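Local structure of ubiquitin-like-specific protease 2 (Saccharomyces cerevisiae, 5LNB) at residues I117-H122 / S172-P177. The protein removes SUMO from modified proteins as a C48-family cysteine protease, this chain being a fragment that contains its catalytic domain. Sequence-based numbering, arbitrary orientation.
Sequences INISYH and SREIDP. With ACT (acetate ion), chain B.
Ile117 and Ile119 make a small apolar contact with Ile175 and Glu174, where the end of strand 112-119 meets the first turn of helix 172-190 in the Ulp1-type protease domain. Ile117 CD1 touches Ile175 CD1 at 3.9 Å, the side chains crossing at about a right angle. Ile119 CD1 lies against the methylene CG of Glu174, 3.6 Å away. Both strand isoleucines hold CG1 anti to the carbonyl carbon (chi1 -66° in Ile117) with a straight chi2, which carries each CD1 across to the helix. Beyond CG the Glu174 chain bends at chi2 (82°), and OE1 hydrogen-bonds His171 ND1.

Past Ile119 the chain reverses in a type I' turn, closed by a 2.7 Å bond from His122 N to Ile119 O. Ser120 and Tyr121 tip this two-residue beta hairpin between strands 112-119 and 122-129. His122 NE2 hydrogen-bonds Asp165 OD1, consistent with the histidine-aspartate pair of C48 proteases. Away from the helix, Asn118 ND2 lies 2.5 Å from OXT of an acetate, probably from the crystallisation liquor; so short a bond is doubtful in detail. The other oxygen, O, sits over the Tyr121 ring and takes a weak bond from Tyr121 N. An alanine at Asn118 would probably lose the ND2 contact to the acetate and the weak bond to Asp51.

Tyr84 of helix 82-87 touches both strand isoleucines. Phe124 of strand 122-129 packs on Ile117 and Glu174, and strand 159-164 meets Ile175 through Ile161 and Thr163.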
loop_
_atom_site.group_PDB
_atom_site.type_symbol
_atom_site.label_atom_id
_atom_site.label_comp_id
_atom_site.label_asym_id
_atom_site.label_seq_id
_atom_site.Cartn_x
_atom_site.Cartn_y
_atom_site.Cartn_z
ATOM N N ILE A 117 0.384 -4.442 5.169
ATOM C CA ILE A 117 0.646 -5.353 6.278
ATOM C C ILE A 117 -0.025 -6.687 5.992
ATOM O O ILE A 117 -1.244 -6.748 5.782
ATOM C CB ILE A 117 0.164 -4.765 7.617
ATOM C CG1 ILE A 117 1.014 -3.534 7.958
ATOM C CG2 ILE A 117 0.214 -5.814 8.722
ATOM C CD1 ILE A 117 0.586 -2.794 9.204
ATOM N N ASN A 118 0.763 -7.757 6.000
ATOM C CA ASN A 118 0.296 -9.102 5.686
ATOM C C ASN A 118 0.590 -9.981 6.890
ATOM O O ASN A 118 1.747 -10.334 7.132
ATOM C CB ASN A 118 0.981 -9.626 4.424
ATOM C CG ASN A 118 0.773 -11.116 4.213
ATOM O OD1 ASN A 118 -0.167 -11.710 4.739
ATOM N ND2 ASN A 118 1.654 -11.728 3.432
ATOM N N ILE A 119 -0.446 -10.321 7.654
ATOM C CA ILE A 119 -0.298 -11.157 8.841
ATOM C C ILE A 119 -1.300 -12.295 8.761
ATOM O O ILE A 119 -2.506 -12.055 8.619
ATOM C CB ILE A 119 -0.503 -10.362 10.142
ATOM C CG1 ILE A 119 0.548 -9.257 10.285
ATOM C CG2 ILE A 119 -0.439 -11.306 11.336
ATOM C CD1 ILE A 119 0.338 -8.392 11.532
ATOM N N SER A 120 -0.808 -13.527 8.869
ATOM C CA SER A 120 -1.668 -14.716 8.871
ATOM C C SER A 120 -2.793 -14.589 7.848
ATOM O O SER A 120 -3.971 -14.792 8.145
ATOM C CB SER A 120 -2.241 -14.972 10.260
ATOM O OG SER A 120 -1.201 -15.117 11.209
ATOM N N TYR A 121 -2.418 -14.227 6.622
ATOM C CA TYR A 121 -3.319 -14.181 5.474
ATOM C C TYR A 121 -4.367 -13.082 5.576
ATOM O O TYR A 121 -5.335 -13.083 4.806
ATOM C CB TYR A 121 -4.003 -15.534 5.256
ATOM C CG TYR A 121 -3.043 -16.575 4.747
ATOM C CD1 TYR A 121 -2.806 -16.719 3.379
ATOM C CD2 TYR A 121 -2.350 -17.398 5.625
ATOM C CE1 TYR A 121 -1.918 -17.664 2.898
ATOM C CE2 TYR A 121 -1.454 -18.346 5.152
ATOM C CZ TYR A 121 -1.243 -18.474 3.784
ATOM O OH TYR A 121 -0.348 -19.411 3.306
ATOM N N HIS A 122 -4.196 -12.140 6.494
ATOM C CA HIS A 122 -5.065 -10.982 6.633
ATOM C C HIS A 122 -4.292 -9.756 6.171
ATOM O O HIS A 122 -3.295 -9.380 6.794
ATOM C CB HIS A 122 -5.528 -10.821 8.082
ATOM C CG HIS A 122 -6.326 -9.575 8.334
ATOM N ND1 HIS A 122 -6.617 -9.124 9.607
ATOM C CD2 HIS A 122 -6.905 -8.694 7.482
ATOM C CE1 HIS A 122 -7.332 -8.015 9.527
ATOM N NE2 HIS A 122 -7.521 -7.731 8.249
ATOM N N SER A 172 -3.938 -1.792 17.316
ATOM C CA SER A 172 -2.968 -1.246 18.261
ATOM C C SER A 172 -1.726 -2.132 18.385
ATOM O O SER A 172 -0.587 -1.648 18.292
ATOM C CB SER A 172 -3.645 -1.064 19.618
ATOM O OG SER A 172 -2.795 -0.391 20.510
ATOM N N ARG A 173 -1.923 -3.435 18.601
ATOM C CA ARG A 173 -0.788 -4.328 18.823
ATOM C C ARG A 173 0.112 -4.422 17.594
ATOM O O ARG A 173 1.341 -4.460 17.725
ATOM C CB ARG A 173 -1.273 -5.717 19.229
ATOM C CG ARG A 173 -1.596 -5.864 20.708
ATOM C CD ARG A 173 -1.986 -7.298 21.057
ATOM N NE ARG A 173 -3.221 -7.711 20.390
ATOM C CZ ARG A 173 -3.269 -8.456 19.289
ATOM N NH1 ARG A 173 -2.145 -8.884 18.726
ATOM N NH2 ARG A 173 -4.441 -8.774 18.751
ATOM N N GLU A 174 -0.473 -4.483 16.392
ATOM C CA GLU A 174 0.326 -4.627 15.174
ATOM C C GLU A 174 0.971 -3.321 14.731
ATOM O O GLU A 174 1.970 -3.356 14.012
ATOM C CB GLU A 174 -0.523 -5.164 14.009
ATOM C CG GLU A 174 -1.105 -6.549 14.232
ATOM C CD GLU A 174 -2.387 -6.521 15.053
ATOM O OE1 GLU A 174 -3.288 -5.722 14.720
ATOM O OE2 GLU A 174 -2.492 -7.292 16.031
ATOM N N ILE A 175 0.413 -2.175 15.110
ATOM C CA ILE A 175 1.014 -0.904 14.733
ATOM C C ILE A 175 2.108 -0.475 15.704
ATOM O O ILE A 175 2.947 0.365 15.346
ATOM C CB ILE A 175 -0.066 0.186 14.620
ATOM C CG1 ILE A 175 -1.008 -0.132 13.454
ATOM C CG2 ILE A 175 0.567 1.580 14.513
ATOM C CD1 ILE A 175 -0.313 -0.407 12.150
ATOM N N ASP A 176 2.137 -1.036 16.913
ATOM C CA ASP A 176 3.157 -0.640 17.876
ATOM C C ASP A 176 4.572 -0.858 17.352
ATOM O O ASP A 176 5.425 0.006 17.593
ATOM C CB ASP A 176 2.940 -1.374 19.208
ATOM C CG ASP A 176 4.013 -1.046 20.241
ATOM O OD1 ASP A 176 4.997 -1.818 20.356
ATOM O OD2 ASP A 176 3.891 0.005 20.916
ATOM N N PRO A 177 4.888 -1.957 16.662
ATOM C CA PRO A 177 6.236 -2.077 16.083
ATOM C C PRO A 177 6.570 -0.950 15.128
ATOM O O PRO A 177 7.745 -0.599 14.979
ATOM C CB PRO A 177 6.188 -3.430 15.361
ATOM C CG PRO A 177 5.141 -4.202 16.085
ATOM C CD PRO A 177 4.110 -3.198 16.520
HETATM C C ACT B . 1.443 -15.126 4.336
HETATM O O ACT B . 0.509 -14.833 5.133
HETATM O OXT ACT B . 2.131 -14.186 3.874
HETATM C CH3 ACT B . 1.754 -16.539 3.939
#